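Local structure of ABC transporter (Caldanaerobius, 4G68) at residues T40-N45 with A95-Q100; T191-G196 with A272-G277. The protein probably binds xylan-derived oligosaccharides outside the cell and hands them to an ABC transporter for uptake. One frame throughout, in Å; residues are numbered along the deposited sequence.

Contact 1: T40-N45 with A95-Q100; sequences TLTFWN and APDIFQ
Parallel pairing of two strands in what is probably the N-terminal lobe of a solute-binding protein joins Phe-43 to Ile-98 and Trp-44 to Phe-99. The short strand axes run 4.7 Å apart and 5° from parallel, and three backbone bonds stitch them: Ile-98 N to Thr-42 O, Trp-44 N to Ile-98 O and Gln-100 N to Trp-44 O. Just before the second strand, side chains take over the pairing. Asp-97 OD2 accepts Thr-42 N at 2.7 Å through its anti lone pair, while Thr-42 OG1 accepts Asp-97 N at 3.1 Å. That second bond depends on a chi1 of 50°, which sets OG1 between the backbone N and carbonyl carbon of Thr-42. Asp-97 OD1 is held separately by Ser-329 OG. Helix 79-91 links strand 71-76 to strand 98-102, and strand 40-45 lies between those two strands, as in the alpha/beta lobes of periplasmic-binding-protein folds. On the face carrying Trp-44, the Pro-96 ring lies over the indole: Pro-96 CD stands 3.6 Å from the centroid of the six-membered ring, 9° off its normal, a CH-pi contact. Lys-85 of helix 79-91 makes a cation-pi contact with the same indole. On the face carrying Phe-43, its CD1 meets Ile-98 CG2 at 3.6 Å, and helix 332-353 covers this face, with Phe-43 on Leu-342 and Ile-98 on Ala-338 and Leu-342.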
ATOM      1  N   THR C  40       3.331  16.913  26.518  1.00 33.60           N
ATOM      2  CA  THR C  40       4.016  16.109  25.487  1.00 38.26           C
ATOM      3  C   THR C  40       3.110  15.026  24.881  1.00 37.81           C
ATOM      4  O   THR C  40       2.514  14.213  25.580  1.00 32.51           O
ATOM      5  CB  THR C  40       5.336  15.522  26.004  1.00 36.21           C
ATOM      6  OG1 THR C  40       6.235  16.603  26.273  1.00 36.06           O
ATOM      7  CG2 THR C  40       5.966  14.602  24.959  1.00 34.88           C
ATOM      8  N   LEU C  41       2.991  15.054  23.560  1.00 36.25           N
ATOM      9  CA  LEU C  41       2.231  14.045  22.844  1.00 32.73           C
ATOM     10  C   LEU C  41       3.160  12.965  22.309  1.00 32.85           C
ATOM     11  O   LEU C  41       4.323  13.240  21.915  1.00 34.54           O
ATOM     12  CB  LEU C  41       1.468  14.701  21.683  1.00 32.76           C
ATOM     13  CG  LEU C  41       0.510  15.863  21.993  1.00 36.00           C
ATOM     14  CD1 LEU C  41       0.119  16.604  20.707  1.00 36.43           C
ATOM     15  CD2 LEU C  41      -0.732  15.382  22.734  1.00 37.24           C
ATOM     16  N   THR C  42       2.652  11.738  22.268  1.00 32.02           N
ATOM     17  CA  THR C  42       3.358  10.658  21.604  1.00 28.59           C
ATOM     18  C   THR C  42       2.771  10.422  20.196  1.00 30.05           C
ATOM     19  O   THR C  42       1.565  10.546  19.972  1.00 26.81           O
ATOM     20  CB  THR C  42       3.345   9.385  22.437  1.00 28.60           C
ATOM     21  OG1 THR C  42       2.000   9.099  22.850  1.00 28.28           O
ATOM     22  CG2 THR C  42       4.238   9.600  23.691  1.00 30.66           C
ATOM     23  N   PHE C  43       3.650  10.096  19.249  1.00 27.31           N
ATOM     24  CA  PHE C  43       3.209   9.882  17.865  1.00 27.83           C
ATOM     25  C   PHE C  43       3.961   8.672  17.341  1.00 25.44           C
ATOM     26  O   PHE C  43       5.195   8.671  17.385  1.00 27.78           O
ATOM     27  CB  PHE C  43       3.555  11.122  17.039  1.00 26.48           C
ATOM     28  CG  PHE C  43       3.402  10.946  15.548  1.00 26.57           C
ATOM     29  CD1 PHE C  43       2.228  10.397  14.991  1.00 27.54           C
ATOM     30  CD2 PHE C  43       4.445  11.356  14.687  1.00 26.98           C
ATOM     31  CE1 PHE C  43       2.102  10.250  13.625  1.00 25.79           C
ATOM     32  CE2 PHE C  43       4.308  11.208  13.313  1.00 26.42           C
ATOM     33  CZ  PHE C  43       3.132  10.671  12.789  1.00 25.32           C
ATOM     34  N   TRP C  44       3.235   7.622  16.929  1.00 23.21           N
ATOM     35  CA  TRP C  44       3.887   6.473  16.309  1.00 24.42           C
ATOM     36  C   TRP C  44       3.663   6.444  14.810  1.00 24.65           C
ATOM     37  O   TRP C  44       2.565   6.740  14.347  1.00 22.67           O
ATOM     38  CB  TRP C  44       3.387   5.149  16.880  1.00 27.45           C
ATOM     39  CG  TRP C  44       3.629   4.947  18.383  1.00 29.51           C
ATOM     40  CD1 TRP C  44       4.305   5.778  19.281  1.00 29.43           C
ATOM     41  CD2 TRP C  44       3.184   3.797  19.191  1.00 30.21           C
ATOM     42  NE1 TRP C  44       4.297   5.242  20.568  1.00 28.52           N
ATOM     43  CE2 TRP C  44       3.658   4.049  20.575  1.00 30.33           C
ATOM     44  CE3 TRP C  44       2.471   2.632  18.916  1.00 29.21           C
ATOM     45  CZ2 TRP C  44       3.385   3.176  21.614  1.00 30.77           C
ATOM     46  CZ3 TRP C  44       2.204   1.749  19.981  1.00 32.42           C
ATOM     47  CH2 TRP C  44       2.656   2.019  21.298  1.00 32.13           C
ATOM     48  N   ASN C  45       4.700   6.053  14.058  1.00 23.73           N
ATOM     49  CA  ASN C  45       4.594   5.857  12.592  1.00 26.25           C
ATOM     50  C   ASN C  45       5.588   4.791  12.106  1.00 25.95           C
ATOM     51  O   ASN C  45       6.397   4.273  12.909  1.00 24.86           O
ATOM     52  CB  ASN C  45       4.746   7.192  11.833  1.00 27.34           C
ATOM     53  CG  ASN C  45       6.132   7.785  11.981  1.00 23.01           C
ATOM     54  OD1 ASN C  45       7.066   7.382  11.271  1.00 25.93           O
ATOM     55  ND2 ASN C  45       6.285   8.716  12.917  1.00 26.72           N
ATOM     56  N   ALA C  95      -2.033   2.820  23.726  1.00 28.40           N
ATOM     57  CA  ALA C  95      -1.714   3.487  22.456  1.00 25.61           C
ATOM     58  C   ALA C  95      -1.251   4.947  22.666  1.00 26.94           C
ATOM     59  O   ALA C  95      -1.659   5.590  23.658  1.00 28.35           O
ATOM     60  CB  ALA C  95      -2.903   3.413  21.523  1.00 25.05           C
ATOM     61  N   PRO C  96      -0.432   5.482  21.724  1.00 23.24           N
ATOM     62  CA  PRO C  96       0.041   6.849  21.753  1.00 24.57           C
ATOM     63  C   PRO C  96      -1.096   7.791  21.491  1.00 23.59           C
ATOM     64  O   PRO C  96      -2.167   7.357  21.116  1.00 24.64           O
ATOM     65  CB  PRO C  96       0.995   6.915  20.565  1.00 26.48           C
ATOM     66  CG  PRO C  96       0.356   5.998  19.559  1.00 24.54           C
ATOM     67  CD  PRO C  96      -0.129   4.837  20.410  1.00 24.16           C
ATOM     68  N   ASP C  97      -0.848   9.075  21.717  1.00 24.24           N
ATOM     69  CA  ASP C  97      -1.832  10.124  21.451  1.00 26.43           C
ATOM     70  C   ASP C  97      -2.221  10.079  19.989  1.00 26.50           C
ATOM     71  O   ASP C  97      -3.422  10.093  19.661  1.00 23.52           O
ATOM     72  CB  ASP C  97      -1.194  11.496  21.750  1.00 26.15           C
ATOM     73  CG  ASP C  97      -0.893  11.691  23.212  1.00 29.65           C
ATOM     74  OD1 ASP C  97      -1.876  11.748  24.017  1.00 32.63           O
ATOM     75  OD2 ASP C  97       0.314  11.736  23.553  1.00 26.45           O
ATOM     76  N   ILE C  98      -1.191   9.994  19.119  1.00 23.47           N
ATOM     77  CA  ILE C  98      -1.391   9.952  17.666  1.00 21.99           C
ATOM     78  C   ILE C  98      -0.686   8.754  17.057  1.00 19.78           C
ATOM     79  O   ILE C  98       0.464   8.481  17.387  1.00 22.63           O
ATOM     80  CB  ILE C  98      -0.831  11.200  16.945  1.00 21.03           C
ATOM     81  CG1 ILE C  98      -1.343  12.491  17.581  1.00 20.90           C
ATOM     82  CG2 ILE C  98      -1.270  11.183  15.493  1.00 22.35           C
ATOM     83  CD1 ILE C  98      -0.473  13.686  17.332  1.00 21.31           C
ATOM     84  N   PHE C  99      -1.383   8.038  16.200  1.00 21.56           N
ATOM     85  CA  PHE C  99      -0.811   6.876  15.542  1.00 22.44           C
ATOM     86  C   PHE C  99      -1.185   6.777  14.074  1.00 25.19           C
ATOM     87  O   PHE C  99      -2.357   6.961  13.718  1.00 24.71           O
ATOM     88  CB  PHE C  99      -1.152   5.564  16.301  1.00 23.54           C
ATOM     89  CG  PHE C  99      -2.619   5.180  16.305  1.00 26.13           C
ATOM     90  CD1 PHE C  99      -3.160   4.303  15.327  1.00 27.41           C
ATOM     91  CD2 PHE C  99      -3.450   5.634  17.315  1.00 27.39           C
ATOM     92  CE1 PHE C  99      -4.504   3.945  15.356  1.00 29.26           C
ATOM     93  CE2 PHE C  99      -4.784   5.276  17.353  1.00 29.16           C
ATOM     94  CZ  PHE C  99      -5.310   4.415  16.385  1.00 30.25           C
ATOM     95  N   GLN C 100      -0.188   6.433  13.246  1.00 23.23           N
ATOM     96  CA  GLN C 100      -0.418   6.132  11.837  1.00 23.13           C
ATOM     97  C   GLN C 100      -1.250   4.866  11.717  1.00 23.84           C
ATOM     98  O   GLN C 100      -1.107   3.967  12.539  1.00 23.89           O
ATOM     99  CB  GLN C 100       0.935   5.913  11.146  1.00 23.11           C
ATOM    100  CG  GLN C 100       0.859   5.561   9.642  1.00 23.64           C
ATOM    101  CD  GLN C 100       2.252   5.556   8.960  1.00 24.69           C
ATOM    102  OE1 GLN C 100       3.260   5.723   9.623  1.00 22.46           O
ATOM    103  NE2 GLN C 100       2.296   5.330   7.637  1.00 23.38           N
TER

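Contact 2: T191-G196 with A272-G277; sequences TPFALG and AAMYFG
Phe-193 and Met-274 form the one bridged pair here, with Phe-193 CA and Met-274 CA 4.6 Å apart. Two backbone bonds flank it, Met-274 N to Pro-192 O and Ala-194 N to Met-274 O (3.0 Å), and Ala-273 N to Thr-191 O precedes them. The Met-274 N to Pro-192 O bond is the most bent of the three, 139° at the hydrogen. The Phe-193 side chain leaves its backbone away from the 272-277 segment, but with CG anti to the carbonyl carbon (chi1 -85°) the ring turns back so that one face meets Met-274. Met-274 CB then sits over that face, 4.0 Å from the ring centroid and displaced toward the rim. The methionine chain is extended at chi2 and bends at chi3 (83°); its SD lies obliquely to the same ring, 4.6 Å from the centroid, a Met-aromatic contact. At the ring edge, Phe-193 CE1 meets Phe-276 CB at 4.0 Å, the two side chains running side by side. Leu-178 and Ile-182 of helix 175-187 also touch Phe-193. An alanine at Phe-193 would probably open a gap beside Met-274 and Phe-276 and leave the thioether without its aromatic partner. The methyls of Ala-194 and Ala-272 meet at 3.7 Å between their CB atoms. Tyr-275 CD1 comes within 3.4 Å of Ala-194 O, while its hydroxyl bonds Asp-281. Such a short bridged pairing, where the loop after helix 175-187 borders strand 274-278, is buried packing consistent with the second alpha/beta lobe of a solute-binding protein.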
ATOM      1  N   THR C 191      16.699 -11.934 -13.465  1.00 26.34           N
ATOM      2  CA  THR C 191      15.551 -12.058 -12.547  1.00 27.36           C
ATOM      3  C   THR C 191      14.389 -11.169 -13.048  1.00 27.96           C
ATOM      4  O   THR C 191      14.537  -9.938 -13.091  1.00 29.61           O
ATOM      5  CB  THR C 191      15.967 -11.635 -11.097  1.00 28.70           C
ATOM      6  OG1 THR C 191      17.062 -12.436 -10.657  1.00 31.75           O
ATOM      7  CG2 THR C 191      14.848 -11.822 -10.111  1.00 30.25           C
ATOM      8  N   PRO C 192      13.246 -11.778 -13.441  1.00 26.56           N
ATOM      9  CA  PRO C 192      12.168 -10.990 -14.054  1.00 23.85           C
ATOM     10  C   PRO C 192      11.542 -10.077 -13.020  1.00 22.87           C
ATOM     11  O   PRO C 192      11.308  -8.944 -13.306  1.00 26.86           O
ATOM     12  CB  PRO C 192      11.132 -12.076 -14.455  1.00 26.99           C
ATOM     13  CG  PRO C 192      12.006 -13.248 -14.752  1.00 28.18           C
ATOM     14  CD  PRO C 192      13.021 -13.224 -13.638  1.00 27.85           C
ATOM     15  N   PHE C 193      11.221 -10.608 -11.843  1.00 23.31           N
ATOM     16  CA  PHE C 193      10.624  -9.790 -10.802  1.00 25.74           C
ATOM     17  C   PHE C 193      11.477  -9.893  -9.536  1.00 27.87           C
ATOM     18  O   PHE C 193      11.844 -11.008  -9.132  1.00 26.20           O
ATOM     19  CB  PHE C 193       9.222 -10.302 -10.420  1.00 24.40           C
ATOM     20  CG  PHE C 193       8.098  -9.804 -11.293  1.00 23.02           C
ATOM     21  CD1 PHE C 193       7.321  -8.667 -10.923  1.00 20.71           C
ATOM     22  CD2 PHE C 193       7.736 -10.500 -12.447  1.00 20.78           C
ATOM     23  CE1 PHE C 193       6.283  -8.232 -11.754  1.00 16.54           C
ATOM     24  CE2 PHE C 193       6.657 -10.083 -13.226  1.00 20.86           C
ATOM     25  CZ  PHE C 193       5.922  -8.970 -12.871  1.00 19.67           C
ATOM     26  N   ALA C 194      11.765  -8.747  -8.907  1.00 29.35           N
ATOM     27  CA  ALA C 194      12.285  -8.739  -7.544  1.00 28.20           C
ATOM     28  C   ALA C 194      11.096  -8.856  -6.640  1.00 25.71           C
ATOM     29  O   ALA C 194      10.340  -7.891  -6.547  1.00 24.00           O
ATOM     30  CB  ALA C 194      13.012  -7.435  -7.237  1.00 30.05           C
ATOM     31  N   LEU C 195      10.914 -10.011  -5.984  1.00 20.85           N
ATOM     32  CA  LEU C 195       9.852 -10.092  -4.917  1.00 23.50           C
ATOM     33  C   LEU C 195      10.394 -10.547  -3.521  1.00 23.77           C
ATOM     34  O   LEU C 195      11.160 -11.514  -3.458  1.00 26.68           O
ATOM     35  CB  LEU C 195       8.665 -10.937  -5.380  1.00 20.47           C
ATOM     36  CG  LEU C 195       7.611 -11.355  -4.351  1.00 20.45           C
ATOM     37  CD1 LEU C 195       6.814 -10.149  -3.798  1.00 16.21           C
ATOM     38  CD2 LEU C 195       6.686 -12.446  -4.857  1.00 21.00           C
ATOM     39  N   GLY C 196       9.993  -9.859  -2.415  1.00 25.72           N
ATOM     40  CA  GLY C 196      10.213 -10.390  -1.088  1.00 24.89           C
ATOM     41  C   GLY C 196       8.918 -10.833  -0.425  1.00 28.02           C
ATOM     42  O   GLY C 196       8.115  -9.977  -0.020  1.00 26.99           O
ATOM     43  N   ALA C 272      16.772  -6.734 -11.102  1.00 27.47           N
ATOM     44  CA  ALA C 272      15.548  -7.383 -11.659  1.00 26.58           C
ATOM     45  C   ALA C 272      14.903  -6.495 -12.697  1.00 24.34           C
ATOM     46  O   ALA C 272      14.975  -5.244 -12.559  1.00 21.45           O
ATOM     47  CB  ALA C 272      14.555  -7.705 -10.554  1.00 30.67           C
ATOM     48  N   ALA C 273      14.308  -7.129 -13.733  1.00 20.11           N
ATOM     49  CA  ALA C 273      13.520  -6.398 -14.806  1.00 22.61           C
ATOM     50  C   ALA C 273      12.366  -5.553 -14.252  1.00 23.70           C
ATOM     51  O   ALA C 273      12.240  -4.369 -14.655  1.00 21.82           O
ATOM     52  CB  ALA C 273      12.940  -7.387 -15.821  1.00 22.56           C
ATOM     53  N   MET C 274      11.533  -6.189 -13.376  1.00 19.25           N
ATOM     54  CA  MET C 274      10.270  -5.681 -12.846  1.00 16.70           C
ATOM     55  C   MET C 274      10.068  -5.850 -11.333  1.00 16.84           C
ATOM     56  O   MET C 274      10.823  -6.553 -10.656  1.00 15.44           O
ATOM     57  CB  MET C 274       9.008  -6.255 -13.601  1.00 19.66           C
ATOM     58  CG  MET C 274       9.101  -6.308 -15.134  1.00 19.36           C
ATOM     59  SD  MET C 274       7.795  -7.213 -16.017  1.00 14.18           S
ATOM     60  CE  MET C 274       6.490  -5.998 -16.143  1.00 23.05           C
ATOM     61  N   TYR C 275       9.144  -5.023 -10.801  1.00 18.47           N
ATOM     62  CA  TYR C 275       8.654  -5.086  -9.397  1.00 20.77           C
ATOM     63  C   TYR C 275       7.234  -4.683  -9.477  1.00 23.23           C
ATOM     64  O   TYR C 275       6.894  -3.725 -10.211  1.00 21.05           O
ATOM     65  CB  TYR C 275       9.275  -4.025  -8.630  1.00 20.08           C
ATOM     66  CG  TYR C 275       8.994  -3.957  -7.189  1.00 24.88           C
ATOM     67  CD1 TYR C 275       9.884  -4.523  -6.265  1.00 24.95           C
ATOM     68  CD2 TYR C 275       7.900  -3.197  -6.695  1.00 21.46           C
ATOM     69  CE1 TYR C 275       9.648  -4.426  -4.903  1.00 24.81           C
ATOM     70  CE2 TYR C 275       7.676  -3.109  -5.329  1.00 22.50           C
ATOM     71  CZ  TYR C 275       8.538  -3.713  -4.432  1.00 23.24           C
ATOM     72  OH  TYR C 275       8.275  -3.631  -3.058  1.00 19.12           O
ATOM     73  N   PHE C 276       6.407  -5.339  -8.668  1.00 20.96           N
ATOM     74  CA  PHE C 276       5.054  -4.905  -8.606  1.00 19.90           C
ATOM     75  C   PHE C 276       4.581  -4.638  -7.180  1.00 20.93           C
ATOM     76  O   PHE C 276       4.754  -5.430  -6.290  1.00 17.79           O
ATOM     77  CB  PHE C 276       4.143  -5.919  -9.305  1.00 21.42           C
ATOM     78  CG  PHE C 276       2.710  -5.580  -9.184  1.00 21.77           C
ATOM     79  CD1 PHE C 276       2.147  -4.630 -10.019  1.00 21.93           C
ATOM     80  CD2 PHE C 276       1.918  -6.176  -8.197  1.00 22.49           C
ATOM     81  CE1 PHE C 276       0.829  -4.250  -9.888  1.00 18.49           C
ATOM     82  CE2 PHE C 276       0.599  -5.778  -8.047  1.00 19.55           C
ATOM     83  CZ  PHE C 276       0.062  -4.849  -8.891  1.00 21.35           C
ATOM     84  N   GLY C 277       3.988  -3.481  -6.965  1.00 16.06           N
ATOM     85  CA  GLY C 277       3.547  -3.306  -5.622  1.00 20.40           C
ATOM     86  C   GLY C 277       2.875  -2.002  -5.464  1.00 17.21           C
ATOM     87  O   GLY C 277       2.211  -1.508  -6.399  1.00 19.76           O
TER

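Overall arrangement
Contacts 1 and 2 lie on opposite sides of the chain's centre, their own centres 34 Å apart and their nearest atoms about 15 Å apart, so neither touches the other. They are nevertheless connected through one mixed sheet. From contact 1, strand 98-102 pairs antiparallel with strand 317-325, which pairs with the long strand 144-160; that strand in turn pairs with 274-278 of contact 2. Along the chain they follow in series, 40-45 with 95-100 closing before 191-196 opens. This separation is consistent with a two-lobed binding protein, in which ligand is usually held in the cleft between lobes; contact 1 would then belong to one lobe and contact 2 to the other.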